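Putative exported protein (Bacteroides fragilis, PDB 3FZX) is of unknown function but, as a putative exported, calcium-binding beta-barrel protein related to the LolA and LolB lipoprotein carriers, may bind lipid. Local coordinates at residues Glu154-Pro159 / Tyr186-Pro191. Numbering follows the deposited sequence.
Sequences ETVNTP and YEWYAP
In the closed antiparallel barrel, strand 161-175 links strands 136-158 and 180-190 in sequence and in sheet order, and Trp188 meets Glu154 and Val156 where these two cross steeply, on the side of the curved sheet where Val156 and Trp188 face each other. Backbone pairing ties each to strand 161-175 separately, Glu154 to Cys165 and Val156 to Phe163 on one flank, Glu187 to Val168 on the other. Curvature brings the CA atoms of Val156 and Trp188 to 8.0 Å, and side chains make the contact. Trp188 NE1 donates a nearly straight hydrogen bond (168°) to Glu154 OE2 at 2.8 Å, directed at the anti lone pair of that oxygen. The carboxylate lies at the indole edge, its plane only 10° from that of the ring. A chi1 of 63° tucks Glu154 CG into the cleft between N and C, from where the chain runs straight out to the indole. Beside this bond, the CG2 methyl of Val156 approaches the ring obliquely, 3.3 Å from Trp188 CD1. Lys167, Arg197 and Glu199 also touch Trp188. The N-H of the buried Trp188 is thus satisfied by partly exposed Glu154, and the bond, together with the Val156 methyl, should restrict ring rotation.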
# COMPACT_ATOMS: atom_id res chain seq x y z
N GLU A 154 0.12 23.65 -16.03
CA GLU A 154 -0.78 24.46 -16.84
C GLU A 154 -2.17 24.42 -16.23
O GLU A 154 -2.47 23.52 -15.44
CB GLU A 154 -0.82 23.93 -18.28
CG GLU A 154 -1.38 22.50 -18.40
CD GLU A 154 -1.33 21.90 -19.80
OE1 GLU A 154 -0.91 22.57 -20.76
OE2 GLU A 154 -1.73 20.73 -19.95
N THR A 155 -3.00 25.41 -16.60
CA THR A 155 -4.40 25.44 -16.19
C THR A 155 -5.21 24.46 -17.03
O THR A 155 -4.97 24.31 -18.24
CB THR A 155 -4.99 26.86 -16.30
OG1 THR A 155 -4.36 27.66 -15.30
CG2 THR A 155 -6.49 26.89 -16.05
N VAL A 156 -6.12 23.74 -16.37
CA VAL A 156 -7.02 22.78 -17.00
C VAL A 156 -8.43 23.23 -16.65
O VAL A 156 -8.73 23.48 -15.49
CB VAL A 156 -6.81 21.34 -16.47
CG1 VAL A 156 -7.77 20.40 -17.16
CG2 VAL A 156 -5.33 20.86 -16.69
N ASN A 157 -9.30 23.32 -17.65
CA ASN A 157 -10.67 23.78 -17.44
C ASN A 157 -11.56 22.57 -17.35
O ASN A 157 -11.53 21.73 -18.22
CB ASN A 157 -11.15 24.61 -18.62
CG ASN A 157 -10.52 25.96 -18.67
OD1 ASN A 157 -10.20 26.57 -17.66
ND2 ASN A 157 -10.38 26.47 -19.87
N THR A 158 -12.37 22.49 -16.30
CA THR A 158 -13.23 21.35 -16.10
C THR A 158 -14.63 21.83 -15.69
O THR A 158 -14.82 23.04 -15.39
CB THR A 158 -12.69 20.41 -14.99
OG1 THR A 158 -13.04 20.95 -13.71
CG2 THR A 158 -11.19 20.21 -15.09
N PRO A 159 -15.61 20.90 -15.65
CA PRO A 159 -16.95 21.30 -15.15
C PRO A 159 -16.96 21.81 -13.70
O PRO A 159 -17.82 22.62 -13.36
CB PRO A 159 -17.77 20.02 -15.32
CG PRO A 159 -17.15 19.36 -16.55
CD PRO A 159 -15.66 19.63 -16.39
N TYR A 186 -1.83 10.33 -19.89
CA TYR A 186 -1.47 11.58 -19.26
C TYR A 186 -2.39 11.78 -18.07
O TYR A 186 -3.55 11.37 -18.08
CB TYR A 186 -1.69 12.75 -20.21
CG TYR A 186 -0.84 12.75 -21.46
CD1 TYR A 186 0.50 13.14 -21.44
CD2 TYR A 186 -1.40 12.44 -22.70
CE1 TYR A 186 1.28 13.15 -22.62
CE2 TYR A 186 -0.64 12.45 -23.87
CZ TYR A 186 0.69 12.81 -23.83
OH TYR A 186 1.39 12.80 -24.99
N GLU A 187 -1.88 12.42 -17.03
CA GLU A 187 -2.74 12.88 -15.96
C GLU A 187 -2.31 14.25 -15.46
O GLU A 187 -1.14 14.68 -15.60
CB GLU A 187 -2.94 11.85 -14.84
CG GLU A 187 -1.74 11.47 -14.05
CD GLU A 187 -2.04 10.33 -13.04
OE1 GLU A 187 -2.86 9.43 -13.33
OE2 GLU A 187 -1.45 10.33 -11.94
N TRP A 188 -3.30 14.95 -14.93
CA TRP A 188 -3.15 16.29 -14.47
C TRP A 188 -3.62 16.27 -13.03
O TRP A 188 -4.72 15.76 -12.76
CB TRP A 188 -4.03 17.22 -15.27
CG TRP A 188 -3.58 17.55 -16.67
CD1 TRP A 188 -2.91 18.67 -17.06
CD2 TRP A 188 -3.86 16.82 -17.86
NE1 TRP A 188 -2.73 18.67 -18.42
CE2 TRP A 188 -3.32 17.55 -18.94
CE3 TRP A 188 -4.52 15.61 -18.13
CZ2 TRP A 188 -3.39 17.11 -20.27
CZ3 TRP A 188 -4.60 15.17 -19.45
CH2 TRP A 188 -4.04 15.92 -20.51
N TYR A 189 -2.79 16.78 -12.11
CA TYR A 189 -3.18 16.81 -10.70
C TYR A 189 -2.90 18.15 -10.03
O TYR A 189 -2.03 18.90 -10.45
CB TYR A 189 -2.54 15.67 -9.92
CG TYR A 189 -1.03 15.67 -9.84
CD1 TYR A 189 -0.25 15.02 -10.81
CD2 TYR A 189 -0.37 16.27 -8.77
CE1 TYR A 189 1.14 15.00 -10.72
CE2 TYR A 189 1.03 16.25 -8.67
CZ TYR A 189 1.77 15.61 -9.64
OH TYR A 189 3.13 15.54 -9.52
N ALA A 190 -3.69 18.40 -8.99
CA ALA A 190 -3.73 19.69 -8.32
C ALA A 190 -3.86 19.52 -6.81
O ALA A 190 -4.43 18.52 -6.33
CB ALA A 190 -4.93 20.52 -8.83
N PRO A 191 -3.33 20.50 -6.05
CA PRO A 191 -3.45 20.53 -4.60
C PRO A 191 -4.89 20.49 -4.15
O PRO A 191 -5.73 21.16 -4.75
CB PRO A 191 -2.86 21.89 -4.23
CG PRO A 191 -1.98 22.29 -5.39
CD PRO A 191 -2.43 21.55 -6.58